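Long-range contacts in phosphoserine aminotransferase SerC (Cytophaga hutchinsonii ATCC 33406, PDB 3FFR), which probably catalyses the pyridoxal phosphate-dependent transamination that interconverts 3-phosphohydroxypyruvate and phosphoserine in serine biosynthesis: residues 6-11 / 321-326; 114-119 / 140-145; 273-278 / 339-344; 302-307 / 334-339; 316-321 / 351-356. All blocks are in the same frame, centred on the assembly; numbering follows the deposited sequence. Where two conformers were deposited one is given.

Interaction 1: 6-11 / 321-326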
# COMPACT_ATOMS: atom_id res chain seq x y z
N ILE A 6 -15.90 9.26 19.20
CA ILE A 6 -16.50 8.69 17.99
C ILE A 6 -16.32 9.73 16.88
O ILE A 6 -16.75 10.88 17.00
CB ILE A 6 -17.98 8.34 18.21
CG1 ILE A 6 -18.10 7.40 19.43
CG2 ILE A 6 -18.63 7.75 16.93
CD1 ILE A 6 -17.27 6.12 19.33
N TYR A 7 -15.71 9.27 15.79
CA TYR A 7 -15.37 10.16 14.68
C TYR A 7 -16.32 10.05 13.50
O TYR A 7 -16.35 9.03 12.83
CB TYR A 7 -13.94 9.82 14.20
CG TYR A 7 -12.82 10.14 15.16
CD1 TYR A 7 -12.60 9.36 16.29
CD2 TYR A 7 -11.96 11.19 14.91
CE1 TYR A 7 -11.57 9.65 17.15
CE2 TYR A 7 -10.94 11.48 15.76
CZ TYR A 7 -10.74 10.71 16.88
OH TYR A 7 -9.70 11.02 17.73
N PHE A 8 -17.07 11.12 13.25
CA PHE A 8 -17.95 11.19 12.09
C PHE A 8 -17.22 11.94 10.98
O PHE A 8 -17.77 12.82 10.31
CB PHE A 8 -19.27 11.88 12.43
CG PHE A 8 -20.06 11.17 13.51
CD1 PHE A 8 -20.99 10.19 13.18
CD2 PHE A 8 -19.87 11.48 14.84
CE1 PHE A 8 -21.73 9.55 14.14
CE2 PHE A 8 -20.60 10.85 15.82
CZ PHE A 8 -21.54 9.87 15.47
N THR A 9 -15.96 11.55 10.78
CA THR A 9 -15.07 12.14 9.78
C THR A 9 -15.09 11.29 8.48
O THR A 9 -15.23 10.07 8.53
CB THR A 9 -13.65 12.27 10.32
OG1 THR A 9 -13.30 11.00 10.86
CG2 THR A 9 -13.58 13.33 11.43
N PRO A 10 -14.97 11.94 7.32
CA PRO A 10 -15.22 11.21 6.06
C PRO A 10 -14.10 10.43 5.43
O PRO A 10 -14.05 10.34 4.21
CB PRO A 10 -15.73 12.31 5.13
CG PRO A 10 -14.99 13.51 5.59
CD PRO A 10 -14.98 13.40 7.11
N GLY A 11 -13.24 9.89 6.25
CA GLY A 11 -12.17 8.97 5.81
C GLY A 11 -10.75 9.47 5.94
O GLY A 11 -10.42 10.54 5.43
N PHE A 321 -18.57 15.16 24.90
CA PHE A 321 -19.56 14.14 24.56
C PHE A 321 -18.95 13.01 23.73
O PHE A 321 -19.66 12.13 23.22
CB PHE A 321 -20.71 14.74 23.78
CG PHE A 321 -21.52 15.72 24.58
CD1 PHE A 321 -22.57 15.28 25.36
CD2 PHE A 321 -21.21 17.07 24.56
CE1 PHE A 321 -23.33 16.18 26.14
CE2 PHE A 321 -21.99 17.99 25.33
CZ PHE A 321 -23.03 17.52 26.12
N ASP A 322 -17.64 13.04 23.62
CA ASP A 322 -16.90 11.99 22.89
C ASP A 322 -17.35 11.77 21.46
O ASP A 322 -17.60 10.63 21.01
CB ASP A 322 -16.98 10.68 23.65
CG ASP A 322 -15.93 10.58 24.74
OD1 ASP A 322 -14.79 11.08 24.53
OD2 ASP A 322 -16.24 9.97 25.77
N MSE A 323 -17.47 12.88 20.75
CA MSE A 323 -17.80 12.88 19.32
C MSE A 323 -17.06 13.99 18.59
O MSE A 323 -16.65 14.99 19.19
CB MSE A 323 -19.30 13.04 19.10
CG MSE A 323 -20.13 11.90 19.70
SE MSE A 323 -22.02 12.07 19.37
CE MSE A 323 -22.38 13.59 20.53
N ALA A 324 -16.88 13.78 17.30
CA ALA A 324 -16.30 14.79 16.41
C ALA A 324 -16.86 14.64 15.00
O ALA A 324 -17.17 13.53 14.58
CB ALA A 324 -14.77 14.71 16.38
N VAL A 325 -17.03 15.76 14.33
CA VAL A 325 -17.45 15.80 12.92
C VAL A 325 -16.28 16.36 12.10
O VAL A 325 -15.35 16.96 12.63
CB VAL A 325 -18.72 16.64 12.70
CG1 VAL A 325 -19.84 16.10 13.58
CG2 VAL A 325 -18.48 18.12 12.95
N GLY A 326 -16.34 16.15 10.80
CA GLY A 326 -15.33 16.72 9.94
C GLY A 326 -15.61 18.18 9.64
O GLY A 326 -16.75 18.64 9.66
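Phe8 and Ala324 meet through both backbone and ring in a parallel strand pair, 6-8 beside 323-326, whose axes run 18° apart. Ile6 N donates to Asp322 O at 2.8 Å, Ala324 N to Ile6 O, and Phe8 N to Ala324 O at 2.8 Å with a nearly straight N-H...O angle of 164°. The Phe8 side chain then runs alongside the neighbouring strand. CB sits 3.4 Å from Ala324 O, and CG lies a little farther off. CD2 returns to 3.4 Å from Ala324 O, which lies at the ring edge, in its plane. Beyond it, CE2 reaches SE of the selenomethionine Met323 at 4.0 Å, an oblique Met-aromatic contact in a greasy layer with Ile6 and Val325; the ring also stacks on His345. Ala324, projecting on the Tyr7 side, has only a methyl to place. Gly326 suits the end of the pairing because a CB there would run into Pro10 CD. Ile6 and Tyr7 also pack on the second subunit. This is an outermost parallel strand added to a mixed sheet, from which the chain leads on to Gly11 of the bound-serine pocket.

Interaction 2: 114-119 / 140-145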
# COMPACT_ATOMS: atom_id res chain seq x y z
N ALA A 114 -18.79 21.11 -13.16
CA ALA A 114 -19.85 21.77 -12.40
C ALA A 114 -19.17 22.47 -11.23
O ALA A 114 -18.12 22.05 -10.74
CB ALA A 114 -20.89 20.78 -11.88
N ALA A 115 -19.78 23.56 -10.78
CA ALA A 115 -19.22 24.31 -9.66
C ALA A 115 -19.17 23.47 -8.40
O ALA A 115 -19.98 22.58 -8.19
CB ALA A 115 -20.06 25.59 -9.40
N PHE A 116 -18.24 23.82 -7.53
CA PHE A 116 -18.17 23.16 -6.22
C PHE A 116 -19.49 23.34 -5.51
O PHE A 116 -19.99 24.48 -5.36
CB PHE A 116 -17.03 23.75 -5.38
CG PHE A 116 -16.77 23.01 -4.07
CD1 PHE A 116 -17.46 23.33 -2.94
CD2 PHE A 116 -15.79 22.03 -4.00
CE1 PHE A 116 -17.22 22.68 -1.75
CE2 PHE A 116 -15.54 21.37 -2.81
CZ PHE A 116 -16.24 21.71 -1.68
N GLY A 117 -20.07 22.24 -5.06
CA GLY A 117 -21.34 22.27 -4.35
C GLY A 117 -22.50 21.91 -5.25
O GLY A 117 -23.64 21.75 -4.82
N LYS A 118 -22.18 21.77 -6.53
CA LYS A 118 -23.17 21.37 -7.53
C LYS A 118 -22.85 20.04 -8.20
O LYS A 118 -21.75 19.52 -8.13
CB LYS A 118 -23.35 22.46 -8.60
CG LYS A 118 -23.99 23.71 -8.04
CD LYS A 118 -24.07 24.79 -9.04
CE LYS A 118 -24.89 25.95 -8.48
NZ LYS A 118 -24.99 27.03 -9.49
N GLY A 119 -23.87 19.53 -8.86
CA GLY A 119 -23.78 18.26 -9.57
C GLY A 119 -24.10 18.40 -11.03
O GLY A 119 -24.10 19.51 -11.61
N GLU A 140 -18.59 12.84 -4.48
CA GLU A 140 -17.48 13.83 -4.43
C GLU A 140 -17.41 14.27 -2.99
O GLU A 140 -18.15 15.14 -2.51
CB GLU A 140 -17.72 15.01 -5.40
CG GLU A 140 -16.69 16.12 -5.31
CD GLU A 140 -15.26 15.66 -5.49
OE1 GLU A 140 -14.90 15.21 -6.61
OE2 GLU A 140 -14.51 15.83 -4.52
N THR A 141 -16.48 13.62 -2.31
CA THR A 141 -16.33 13.72 -0.86
C THR A 141 -16.03 15.15 -0.37
O THR A 141 -16.36 15.52 0.75
CB THR A 141 -15.18 12.79 -0.39
OG1 THR A 141 -15.22 11.57 -1.13
CG2 THR A 141 -15.28 12.49 1.12
N SER A 142 -15.41 15.93 -1.24
CA SER A 142 -15.06 17.30 -0.86
C SER A 142 -16.29 18.20 -0.70
O SER A 142 -16.32 19.06 0.19
CB SER A 142 -14.08 17.95 -1.85
OG SER A 142 -14.61 18.04 -3.16
N SER A 143 -17.30 17.96 -1.53
CA SER A 143 -18.47 18.85 -1.59
C SER A 143 -19.77 18.25 -1.10
O SER A 143 -20.74 18.96 -0.88
CB SER A 143 -18.66 19.30 -3.03
OG SER A 143 -19.05 18.21 -3.83
N GLY A 144 -19.78 16.93 -0.97
CA GLY A 144 -20.98 16.21 -0.55
C GLY A 144 -22.03 16.00 -1.64
O GLY A 144 -23.22 15.76 -1.36
N VAL A 145 -21.59 16.08 -2.89
CA VAL A 145 -22.46 15.85 -4.04
C VAL A 145 -22.29 14.46 -4.62
O VAL A 145 -21.18 13.98 -4.85
CB VAL A 145 -22.22 16.88 -5.18
CG1 VAL A 145 -23.12 16.55 -6.46
CG2 VAL A 145 -22.48 18.35 -4.69
O HOH W 1 -19.63 19.62 -6.15
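Gly117 and Ser143 bring two irregular loops together with their CA atoms 5.2 Å apart, the touching parts running 28° from parallel. On one side Ala115 to Lys118 form a type II turn with Gly117 at its positive-phi corner; on the other, Gly144 and Val145 face Glu140 in a G1 bulge. Phe116 does most of the reaching. CG stands anti to the backbone N (chi1 -173°), and the ring beyond it reaches the serines. Ser143 CB lies 3.6 Å above the plane of the Phe116 ring, displaced toward the rim, in a CH-pi contact. At the far end CZ comes within 3.2 Å of Ser142 O, while CE2 approaches Ser142 OG, a hydroxyl already donating to Glu140 OE2 at 2.6 Å. An alanine in place of Phe116 would probably uncover the Ser143 methylene and open a gap beside Ser142. Val145 fills in alongside: CG2 rests on Gly117 O at 3.6 Å and CG1 on Gly119 CA, where a larger residue would be crowded. A water ties the backbone of the turn to the Ser143 hydroxyl, accepting from Gly117 N and Ser143 OG and donating to Lys118 O. Next to these serines Thr141 bonds O3 of the cofactor-modified lysine. The loops are joined by an aromatic ring laid on serine, valine methyls and a shared water, without direct polar bonds, as suits a partly buried contact near the active site.

Interaction 3: 273-278 / 339-344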
# COMPACT_ATOMS: atom_id res chain seq x y z
N GLU A 273 -31.73 5.63 7.12
CA GLU A 273 -32.38 6.00 8.38
C GLU A 273 -31.54 7.03 9.17
O GLU A 273 -32.07 7.98 9.76
CB GLU A 273 -32.60 4.75 9.22
CG GLU A 273 -33.33 4.99 10.48
CD GLU A 273 -33.57 3.70 11.23
OE1 GLU A 273 -32.86 2.69 10.94
OE2 GLU A 273 -34.44 3.74 12.14
N LYS A 274 -30.22 6.82 9.17
CA LYS A 274 -29.30 7.77 9.81
C LYS A 274 -29.26 9.10 9.09
O LYS A 274 -29.25 10.17 9.71
CB LYS A 274 -27.88 7.21 9.89
CG LYS A 274 -27.72 6.12 10.93
CD LYS A 274 -26.34 5.53 10.93
CE LYS A 274 -26.17 4.50 9.83
NZ LYS A 274 -24.72 4.29 9.46
N ALA A 275 -29.26 9.05 7.76
CA ALA A 275 -29.22 10.28 6.95
C ALA A 275 -30.47 11.12 7.23
O ALA A 275 -30.43 12.35 7.35
CB ALA A 275 -29.10 9.95 5.43
N ALA A 276 -31.59 10.42 7.39
CA ALA A 276 -32.87 11.09 7.62
C ALA A 276 -32.86 11.83 8.96
O ALA A 276 -33.40 12.94 9.09
CB ALA A 276 -34.03 10.09 7.51
N LEU A 277 -32.25 11.22 9.95
CA LEU A 277 -32.15 11.85 11.29
C LEU A 277 -31.38 13.16 11.20
O LEU A 277 -31.79 14.21 11.72
CB LEU A 277 -31.42 10.96 12.30
CG LEU A 277 -32.13 9.81 12.96
CD1 LEU A 277 -31.17 9.14 13.98
CD2 LEU A 277 -33.41 10.33 13.68
N ILE A 278 -30.25 13.08 10.50
CA ILE A 278 -29.35 14.22 10.32
C ILE A 278 -30.00 15.31 9.49
O ILE A 278 -30.00 16.50 9.87
CB ILE A 278 -27.97 13.80 9.68
CG1 ILE A 278 -27.19 12.85 10.60
CG2 ILE A 278 -27.14 15.05 9.28
CD1 ILE A 278 -26.01 12.11 9.90
N ILE A 339 -20.31 15.42 7.81
CA ILE A 339 -20.70 14.34 8.72
C ILE A 339 -20.71 13.01 7.98
O ILE A 339 -21.55 12.78 7.11
CB ILE A 339 -22.08 14.60 9.35
CG1 ILE A 339 -22.12 15.91 10.12
CG2 ILE A 339 -22.46 13.44 10.27
CD1 ILE A 339 -23.54 16.36 10.57
N ALA A 340 -19.75 12.16 8.31
CA ALA A 340 -19.69 10.82 7.75
C ALA A 340 -20.84 10.00 8.34
O ALA A 340 -21.13 10.06 9.54
CB ALA A 340 -18.34 10.14 8.04
N ASN A 341 -21.50 9.27 7.45
CA ASN A 341 -22.58 8.34 7.80
C ASN A 341 -22.27 7.03 7.12
O ASN A 341 -22.75 6.72 6.04
CB ASN A 341 -23.95 8.88 7.32
CG ASN A 341 -25.08 7.84 7.42
OD1 ASN A 341 -25.08 6.94 8.30
ND2 ASN A 341 -26.06 7.97 6.53
N PHE A 342 -21.38 6.29 7.77
CA PHE A 342 -20.84 5.02 7.25
C PHE A 342 -21.41 3.81 8.04
O PHE A 342 -21.95 4.01 9.16
CB PHE A 342 -19.31 5.00 7.34
CG PHE A 342 -18.61 6.10 6.56
CD1 PHE A 342 -19.23 6.72 5.51
CD2 PHE A 342 -17.28 6.41 6.82
CE1 PHE A 342 -18.58 7.68 4.76
CE2 PHE A 342 -16.62 7.36 6.07
CZ PHE A 342 -17.30 7.99 5.03
N PRO A 343 -21.27 2.58 7.51
CA PRO A 343 -21.82 1.43 8.25
C PRO A 343 -21.32 1.32 9.67
O PRO A 343 -22.03 0.82 10.55
CB PRO A 343 -21.43 0.23 7.38
CG PRO A 343 -21.49 0.83 5.97
CD PRO A 343 -20.89 2.20 6.13
N ALA A 344 -20.11 1.82 9.90
CA ALA A 344 -19.47 1.78 11.25
C ALA A 344 -20.18 2.62 12.25
O ALA A 344 -20.03 2.43 13.47
CB ALA A 344 -18.01 2.23 11.19
O HOH W 2 -25.28 1.39 10.96
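Lys274 and Asn341 form the polar half of this contact. The lysine chain, bent where CE swings round (chi3 -81°), curls about the amide oxygen: CB and CD both lie 3.2 Å from Asn341 OD1, and NZ gives it a weak hydrogen bond of 2.9 Å. Phe342 O is near NZ too, but at an angle too poor for a bond. The stronger partner of the amine is His345 O, and a water bridges it weakly to Pro343 O. Asn341 has CG anti to its backbone N (chi1 169°), which carries the amide toward the helix. There ND2 sits 3.8 Å from Ala275 CB while donating to Thr271 O and Met300 O. A buried asparagine suits this place because its oxygen accepts from the lysine while its nitrogen serves two carbonyls.

The segments belong to helix 264-284 and the end of strand 336-340, so that the helix lies across one face of the five-stranded mixed sheet in the small domain, as in other class V aminotransferases.

Apolar packing makes up the rest. Ile278 and Ile339 slide past each other in opposite directions: Ile278 CD1 meets Ile339 CG2 at 3.8 Å, and Ile278 CG2 meets Ile339 CD1 at 4.0 Å. Isoleucine, branched at CB, has a methyl on each arm, and both arms are used. Ile303 of the adjoining strand packs against Ile278 and Ala275 too. The methyl of Ala275 is small enough to let the helix come close, its CA 7.0 Å from Asn341 CA. Phe342 points away from the helix and packs on Cys192, next to the cofactor-bearing lysine.

Interaction 4: 302-307 / 334-339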
# COMPACT_ATOMS: atom_id res chain seq x y z
N THR A 302 -21.71 11.04 3.01
CA THR A 302 -20.89 12.15 3.50
C THR A 302 -21.74 13.42 3.36
O THR A 302 -21.79 14.04 2.30
CB THR A 302 -19.58 12.29 2.74
OG1 THR A 302 -19.84 12.62 1.37
CG2 THR A 302 -18.73 10.98 2.79
N ILE A 303 -22.40 13.76 4.47
CA ILE A 303 -23.37 14.88 4.50
C ILE A 303 -22.68 16.19 4.80
O ILE A 303 -22.10 16.38 5.87
CB ILE A 303 -24.52 14.57 5.50
CG1 ILE A 303 -25.21 13.25 5.11
CG2 ILE A 303 -25.53 15.72 5.59
CD1 ILE A 303 -26.22 12.70 6.15
N VAL A 304 -22.76 17.10 3.84
CA VAL A 304 -22.12 18.40 3.94
C VAL A 304 -23.14 19.51 4.24
O VAL A 304 -24.17 19.67 3.56
CB VAL A 304 -21.30 18.68 2.68
CG1 VAL A 304 -20.60 20.07 2.76
CG2 VAL A 304 -20.27 17.53 2.50
N ALA A 305 -22.85 20.20 5.34
CA ALA A 305 -23.71 21.28 5.78
C ALA A 305 -22.94 22.58 5.88
O ALA A 305 -21.82 22.62 6.41
CB ALA A 305 -24.31 20.93 7.17
N ASN A 306 -23.57 23.64 5.39
CA ASN A 306 -23.05 24.98 5.61
C ASN A 306 -23.30 25.26 7.08
O ASN A 306 -24.32 24.83 7.65
CB ASN A 306 -23.74 26.00 4.72
CG ASN A 306 -23.45 25.81 3.28
OD1 ASN A 306 -22.46 25.19 2.96
ND2 ASN A 306 -24.31 26.34 2.39
N THR A 307 -22.40 26.00 7.70
CA THR A 307 -22.51 26.32 9.15
C THR A 307 -22.17 27.77 9.47
O THR A 307 -21.21 28.32 8.95
CB THR A 307 -21.56 25.42 10.02
OG1 THR A 307 -21.58 25.86 11.38
CG2 THR A 307 -20.07 25.47 9.54
N GLU A 334 -13.76 26.50 7.22
CA GLU A 334 -14.38 27.29 8.27
C GLU A 334 -15.87 27.56 8.07
O GLU A 334 -16.53 28.09 8.97
CB GLU A 334 -13.65 28.62 8.45
CG GLU A 334 -12.22 28.49 8.97
CD GLU A 334 -11.58 29.85 9.25
OE1 GLU A 334 -12.16 30.89 8.87
OE2 GLU A 334 -10.49 29.87 9.86
N THR A 335 -16.40 27.13 6.93
CA THR A 335 -17.79 27.42 6.58
C THR A 335 -18.72 26.25 6.34
O THR A 335 -19.92 26.44 6.07
CB THR A 335 -17.83 28.31 5.36
OG1 THR A 335 -17.14 27.65 4.29
CG2 THR A 335 -17.13 29.66 5.69
N GLN A 336 -18.17 25.04 6.41
CA GLN A 336 -18.97 23.83 6.29
C GLN A 336 -18.49 22.78 7.25
O GLN A 336 -17.36 22.82 7.70
CB GLN A 336 -18.90 23.22 4.86
CG GLN A 336 -19.33 24.10 3.72
CD GLN A 336 -19.34 23.36 2.38
OE1 GLN A 336 -18.36 22.71 2.00
NE2 GLN A 336 -20.46 23.47 1.66
N ILE A 337 -19.38 21.86 7.59
CA ILE A 337 -18.98 20.62 8.27
C ILE A 337 -19.33 19.45 7.34
O ILE A 337 -20.14 19.57 6.41
CB ILE A 337 -19.57 20.41 9.68
CG1 ILE A 337 -21.11 20.30 9.63
CG2 ILE A 337 -19.03 21.49 10.68
CD1 ILE A 337 -21.73 19.83 10.93
N ARG A 338 -18.69 18.32 7.59
CA ARG A 338 -18.91 17.10 6.82
C ARG A 338 -19.11 15.98 7.83
O ARG A 338 -18.21 15.68 8.64
CB ARG A 338 -17.72 16.84 5.91
CG ARG A 338 -17.34 18.01 5.00
CD ARG A 338 -16.36 17.55 3.93
NE ARG A 338 -15.02 17.34 4.49
CZ ARG A 338 -14.07 16.62 3.92
NH1 ARG A 338 -14.32 15.94 2.80
NH2 ARG A 338 -12.90 16.49 4.51
N ILE A 339 -20.31 15.42 7.81
CA ILE A 339 -20.70 14.34 8.72
C ILE A 339 -20.71 13.01 7.98
O ILE A 339 -21.55 12.78 7.11
CB ILE A 339 -22.08 14.60 9.35
CG1 ILE A 339 -22.12 15.91 10.12
CG2 ILE A 339 -22.46 13.44 10.27
CD1 ILE A 339 -23.54 16.36 10.57
O HOH W 3 -18.57 29.64 9.81
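Ile303 and Ile339 trade hydrogen bonds in both directions, Ile339 N to Ile303 O being the straighter at 2.8 Å and 176°. Ala305 and Ile337 repeat the exchange, and Thr307 N closes the ladder on Thr335 O. Val304 with Arg338 and Asn306 with Gln336 are the non-hydrogen-bonded pairs between them. Asn306 and Gln336 make up for it with their side chains: lying side by side, they join Gln336 NE2 to Asn306 OD1 at 2.9 Å, with OD1 almost exactly in the Gln336 amide plane and the two amides 27° from coplanar. Val304 CG1 presses on the same amide, 3.5 Å from Gln336 CD, while its other methyl lies 3.9 Å from Arg338 CG.

This is an antiparallel pairing inside the mixed sheet of the small domain, its isoleucine face turned to helices 264-284 and 311-318 and its Val304 face to the loop at Gly144.

The next layer positions these groups. Thr307 OG1, anti to the backbone N (chi1 174°), reaches Met309 O, so that CG2 falls against Thr335 C at 3.6 Å. A water spans Thr307 O and Glu334 O. Arg338, bent at chi3, leaves the strand; NE bonds Ala327 O and NH1 bonds Thr141 O, which places the side chain about 6 Å from a bound serine.

Interaction 5: 316-321 / 351-356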
# COMPACT_ATOMS: atom_id res chain seq x y z
N LYS A 316 -15.35 21.56 19.64
CA LYS A 316 -14.97 21.84 21.05
C LYS A 316 -16.17 21.53 21.95
O LYS A 316 -16.03 20.96 23.03
CB LYS A 316 -14.51 23.29 21.22
N ILE A 317 -17.35 21.89 21.47
CA ILE A 317 -18.61 21.61 22.17
C ILE A 317 -18.90 20.10 22.23
O ILE A 317 -19.38 19.58 23.25
CB ILE A 317 -19.81 22.37 21.51
CG1 ILE A 317 -19.72 23.85 21.89
CG2 ILE A 317 -21.15 21.76 21.96
CD1 ILE A 317 -20.74 24.72 21.19
N LEU A 318 -18.58 19.40 21.14
CA LEU A 318 -18.82 17.94 21.05
C LEU A 318 -17.80 17.09 21.81
O LEU A 318 -18.08 15.95 22.21
CB LEU A 318 -18.81 17.48 19.58
CG LEU A 318 -19.90 17.97 18.63
CD1 LEU A 318 -19.63 17.37 17.25
CD2 LEU A 318 -21.29 17.57 19.15
N GLU A 319 -16.65 17.67 22.07
CA GLU A 319 -15.55 16.92 22.69
C GLU A 319 -15.93 16.23 24.01
O GLU A 319 -15.63 15.06 24.18
CB GLU A 319 -14.31 17.79 22.87
CG GLU A 319 -13.06 16.98 23.11
CD GLU A 319 -11.83 17.86 23.30
OE1 GLU A 319 -11.99 19.08 23.56
OE2 GLU A 319 -10.70 17.32 23.20
N PRO A 320 -16.57 16.95 24.95
CA PRO A 320 -16.95 16.34 26.22
C PRO A 320 -17.94 15.19 26.07
O PRO A 320 -18.11 14.37 27.00
CB PRO A 320 -17.61 17.50 27.00
CG PRO A 320 -17.11 18.73 26.36
CD PRO A 320 -16.84 18.40 24.93
N PHE A 321 -18.57 15.16 24.90
CA PHE A 321 -19.56 14.14 24.56
C PHE A 321 -18.95 13.01 23.73
O PHE A 321 -19.66 12.13 23.22
CB PHE A 321 -20.71 14.74 23.78
CG PHE A 321 -21.52 15.72 24.58
CD1 PHE A 321 -22.57 15.28 25.36
CD2 PHE A 321 -21.21 17.07 24.56
CE1 PHE A 321 -23.33 16.18 26.14
CE2 PHE A 321 -21.99 17.99 25.33
CZ PHE A 321 -23.03 17.52 26.12
N HIS A 351 -27.96 9.24 16.55
CA HIS A 351 -28.99 9.81 17.39
C HIS A 351 -28.35 10.69 18.46
O HIS A 351 -28.83 11.78 18.75
CB HIS A 351 -29.85 8.73 18.04
CG HIS A 351 -31.06 9.28 18.74
ND1 HIS A 351 -31.05 9.68 20.05
CD2 HIS A 351 -32.32 9.51 18.29
CE1 HIS A 351 -32.24 10.13 20.39
NE2 HIS A 351 -33.03 10.04 19.34
N LYS A 352 -27.28 10.19 19.06
CA LYS A 352 -26.57 10.95 20.10
C LYS A 352 -25.97 12.21 19.52
O LYS A 352 -26.05 13.29 20.11
CB LYS A 352 -25.49 10.13 20.79
CG LYS A 352 -24.71 10.93 21.85
CD LYS A 352 -23.57 10.10 22.47
CE LYS A 352 -22.77 10.89 23.54
NZ LYS A 352 -21.59 10.13 24.07
N LEU A 353 -25.40 12.08 18.32
CA LEU A 353 -24.82 13.24 17.65
C LEU A 353 -25.89 14.32 17.39
O LEU A 353 -25.69 15.49 17.72
CB LEU A 353 -24.16 12.85 16.30
CG LEU A 353 -23.61 14.03 15.49
CD1 LEU A 353 -22.42 14.72 16.13
CD2 LEU A 353 -23.21 13.50 14.06
N VAL A 354 -27.01 13.90 16.81
CA VAL A 354 -28.07 14.86 16.43
C VAL A 354 -28.67 15.52 17.68
O VAL A 354 -28.92 16.72 17.73
CB VAL A 354 -29.14 14.21 15.53
CG1 VAL A 354 -30.35 15.15 15.33
CG2 VAL A 354 -28.52 13.85 14.16
N GLN A 355 -28.86 14.72 18.72
CA GLN A 355 -29.47 15.25 19.93
C GLN A 355 -28.55 16.26 20.59
O GLN A 355 -29.00 17.29 21.12
CB GLN A 355 -29.79 14.13 20.92
CG GLN A 355 -30.13 14.63 22.31
CD GLN A 355 -30.25 13.48 23.29
OE1 GLN A 355 -31.20 12.70 23.22
NE2 GLN A 355 -29.27 13.37 24.21
N THR A 356 -27.27 15.97 20.52
CA THR A 356 -26.27 16.82 21.15
C THR A 356 -26.18 18.12 20.37
O THR A 356 -26.14 19.21 20.94
CB THR A 356 -24.91 16.11 21.26
OG1 THR A 356 -25.06 14.91 22.04
CG2 THR A 356 -23.88 17.01 21.91
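Phe321 offers one ring face to Thr356, whose CG2 sits 3.7 Å above that plane and displaced toward the rim, a CH-pi contact. The Thr356 rotamer makes this possible. With OG1 beside the backbone N (chi1 -59°) the hydroxyl bonds Lys352 O at 2.7 Å, one turn back, and CG2, anti to N, is thrown toward the ring. Lys352 O is gripped twice, since Thr356 N meets it from the opposite face. Lys352 itself is fully extended, every torsion from chi1 to chi4 anti, and so spans the gap to bond Phe321 O through NZ at 2.9 Å. Its charge probably suits the carbonyl at the end of the 3-10 segment, where a helix end is likely to favour a cation. A methionine in its place would probably leave Phe321 O without this donor. Deeper in, Leu318 divides its branches, CD2 touching Thr356 CG2 at 3.8 Å and CD1 touching Leu353 CD1 at 4.0 Å. Beneath them lie Met323 and Val325 of strand 323-327. Two helices, 311-318 and 347-360, thus lean together on one sheet face; the first is the connection of a beta-alpha-beta crossover between the parallel strands 302-307 and 323-327.

In the fold
Four of the contacts, all largely buried, build one domain. Interactions 1 and 4 are backbone-driven strand pairings of the same mixed sheet, one parallel and at its edge, the other antiparallel and further in; a probable hydrogen bond from Arg338 N to Gly326 O joins them. Interactions 3 and 5 lay helices on that sheet: interaction 3 shares Ile339 with interaction 4, and interaction 5 shares Phe321 with interaction 1, where Met323 packs under Thr356. Interaction 3 sets a buried lysine and amide beside isoleucines, whereas in interaction 5, farthest from the chain centre, a partly exposed lysine reaches a backbone carbonyl. Interaction 2, only partly buried, is a water-linked loop pair, meeting interaction 4 through Thr141 and Arg338 beside the active site.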